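Long-range contact in Q protein (Phage 21, PDB 6P1B), which serves as a phage transcription antitermination factor acting on RNA polymerase and probably binds DNA: residues A96-Y101 against T125-V130. Sequence-based numbering, arbitrary orientation. Where two conformers were deposited one is given.
With EDO (1,2-ethanediol), chain G.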
loop_
_atom_site.group_PDB
_atom_site.type_symbol
_atom_site.label_atom_id
_atom_site.label_comp_id
_atom_site.label_asym_id
_atom_site.label_seq_id
_atom_site.Cartn_x
_atom_site.Cartn_y
_atom_site.Cartn_z
ATOM N N ALA A 96 -0.703 -11.905 6.892
ATOM C CA ALA A 96 0.459 -12.346 6.137
ATOM C C ALA A 96 1.537 -11.268 6.144
ATOM O O ALA A 96 2.724 -11.549 6.377
ATOM C CB ALA A 96 0.037 -12.703 4.703
ATOM N N ILE A 97 1.136 -10.020 5.890
ATOM C CA ILE A 97 2.087 -8.909 5.885
ATOM C C ILE A 97 2.759 -8.778 7.250
ATOM O O ILE A 97 4.003 -8.659 7.363
ATOM C CB ILE A 97 1.357 -7.616 5.496
ATOM C CG1 ILE A 97 0.725 -7.748 4.112
ATOM C CG2 ILE A 97 2.364 -6.451 5.497
ATOM C CD1 ILE A 97 -0.147 -6.543 3.679
ATOM N N ALA A 98 1.942 -8.749 8.304
ATOM C CA ALA A 98 2.479 -8.629 9.665
ATOM C C ALA A 98 3.416 -9.790 10.007
ATOM O O ALA A 98 4.452 -9.594 10.672
ATOM C CB ALA A 98 1.333 -8.565 10.673
ATOM N N SER A 99 3.078 -11.005 9.568
ATOM C CA SER A 99 3.913 -12.158 9.888
ATOM C C SER A 99 5.255 -12.082 9.181
ATOM O O SER A 99 6.288 -12.447 9.758
ATOM C CB SER A 99 3.190 -13.448 9.500
ATOM O OG SER A 99 1.952 -13.529 10.147
ATOM N N TYR A 100 5.264 -11.611 7.927
ATOM C CA TYR A 100 6.541 -11.395 7.268
ATOM C C TYR A 100 7.409 -10.433 8.089
ATOM O O TYR A 100 8.574 -10.737 8.425
ATOM C CB TYR A 100 6.336 -10.846 5.865
ATOM C CG TYR A 100 7.639 -10.333 5.247
ATOM C CD1 TYR A 100 7.945 -8.988 5.235
ATOM C CD2 TYR A 100 8.568 -11.227 4.688
ATOM C CE1 TYR A 100 9.138 -8.519 4.675
ATOM C CE2 TYR A 100 9.758 -10.770 4.127
ATOM C CZ TYR A 100 10.032 -9.409 4.124
ATOM O OH TYR A 100 11.196 -8.944 3.584
ATOM N N TYR A 101 6.852 -9.256 8.415
ATOM C CA TYR A 101 7.638 -8.270 9.167
ATOM C C TYR A 101 8.021 -8.757 10.562
ATOM O O TYR A 101 9.091 -8.410 11.063
ATOM C CB TYR A 101 6.879 -6.944 9.218
ATOM C CG TYR A 101 7.066 -6.193 7.934
ATOM C CD1 TYR A 101 8.260 -5.494 7.676
ATOM C CD2 TYR A 101 6.096 -6.227 6.933
ATOM C CE1 TYR A 101 8.446 -4.824 6.481
ATOM C CE2 TYR A 101 6.297 -5.558 5.730
ATOM C CZ TYR A 101 7.471 -4.850 5.521
ATOM O OH TYR A 101 7.673 -4.182 4.329
ATOM N N THR A 125 2.134 -6.668 18.045
ATOM C CA THR A 125 2.679 -5.340 17.763
ATOM C C THR A 125 2.850 -5.125 16.266
ATOM O O THR A 125 2.433 -4.092 15.728
ATOM C CB THR A 125 3.986 -5.161 18.497
ATOM O OG1 THR A 125 3.734 -5.203 19.901
ATOM C CG2 THR A 125 4.633 -3.819 18.122
ATOM N N CYS A 126 3.504 -6.068 15.586
ATOM C CA CYS A 126 3.693 -5.932 14.141
ATOM C C CYS A 126 2.357 -5.798 13.404
ATOM O O CYS A 126 2.234 -5.013 12.455
ATOM C CB CYS A 126 4.485 -7.121 13.606
ATOM S SG CYS A 126 6.203 -7.203 14.172
ATOM N N ARG A 127 1.336 -6.517 13.847
ATOM C CA ARG A 127 0.037 -6.436 13.187
ATOM C C ARG A 127 -0.606 -5.066 13.410
ATOM O O ARG A 127 -1.175 -4.472 12.475
ATOM C CB ARG A 127 -0.872 -7.545 13.705
ATOM C CG ARG A 127 -2.312 -7.419 13.273
ATOM C CD ARG A 127 -2.425 -7.289 11.739
ATOM N NE ARG A 127 -3.813 -7.089 11.343
ATOM C CZ ARG A 127 -4.686 -8.070 11.165
ATOM N NH1 ARG A 127 -4.317 -9.329 11.330
ATOM N NH2 ARG A 127 -5.936 -7.788 10.809
ATOM N N ARG A 128 -0.557 -4.569 14.648
ATOM C CA ARG A 128 -1.041 -3.222 14.913
ATOM C C ARG A 128 -0.313 -2.201 14.047
ATOM O O ARG A 128 -0.937 -1.284 13.510
ATOM C CB ARG A 128 -0.860 -2.864 16.399
ATOM C CG ARG A 128 -1.304 -1.434 16.737
ATOM C CD ARG A 128 -1.237 -1.138 18.263
ATOM N NE ARG A 128 0.075 -1.467 18.826
ATOM C CZ ARG A 128 1.195 -0.792 18.582
ATOM N NH1 ARG A 128 1.181 0.274 17.779
ATOM N NH2 ARG A 128 2.331 -1.182 19.145
ATOM N N GLU A 129 1.013 -2.344 13.907
ATOM C CA GLU A 129 1.778 -1.383 13.128
ATOM C C GLU A 129 1.407 -1.451 11.652
ATOM O O GLU A 129 1.320 -0.415 10.986
ATOM C CB GLU A 129 3.267 -1.607 13.330
ATOM C CG GLU A 129 3.755 -1.128 14.690
ATOM C CD GLU A 129 5.208 -1.384 14.943
ATOM O OE1 GLU A 129 5.868 -2.069 14.138
ATOM O OE2 GLU A 129 5.711 -0.862 15.939
ATOM N N VAL A 130 1.157 -2.649 11.126
ATOM C CA VAL A 130 0.760 -2.775 9.727
ATOM C C VAL A 130 -0.583 -2.107 9.498
ATOM O O VAL A 130 -0.779 -1.377 8.505
ATOM C CB VAL A 130 0.731 -4.259 9.317
ATOM C CG1 VAL A 130 -0.028 -4.434 8.001
ATOM C CG2 VAL A 130 2.150 -4.787 9.204
HETATM C C1 EDO G . 6.532 -4.160 11.851
HETATM O O1 EDO G . 7.845 -4.112 11.210
HETATM C C2 EDO G . 5.673 -3.126 11.180
HETATM O O2 EDO G . 6.074 -1.802 11.651
#
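A98 presses its methyl group against the backbone of R127, CB lying 3.5 Å from R127 CA, and this small side chain lets two helices pack closely. Their axes approach to 8.4 Å, with 124° between their N-to-C directions, nearer to perpendicular than to antiparallel. Helices 94-104 and 123-155 flank the antiparallel β-hairpin of strands 108-112 and 115-119, so the pairing brings together the helices that enter and leave that two-stranded arm. The protein's family is grouped with helix-turn-helix proteins.

No hydrogen bond links the two segments; the joint is apolar and largely buried. The V130 methyls divide the work: CG2 sits 3.9 Å from A98 CA, while CG1, anti to the backbone N (chi1 165°), lies 4.0 Å from I97 CG2, the branch methyl of a side chain that also touches S86 and Y87 of helix 78-88. One turn earlier, C126 CB rests 3.8 Å from A98 O. Its sulfur is held beside the backbone N and comes to 4.3 Å of Y101 C. C126 pairs with C112 in a disulfide seen in another structure of this protein, but that bond is absent here.

On the other flank, R127 lays its aliphatic stem along the A98 methyl. The bend at chi2 (54°) turns CD back beside that methyl; NE beyond it is salt-bridged to D131, and R127 also touches K94 and H95.

Beside C126, a 1,2-ethanediol, probably from the crystallisation liquor, lies between the helices. It is hydrogen-bonded to K79 NZ, while the E129 carboxylate has R108 as a salt-bridge partner. O1 of the diol lies 3.6 Å from Y101 CB, and O2 donates a hydrogen bond to E129 OE1 at 2.5 Å.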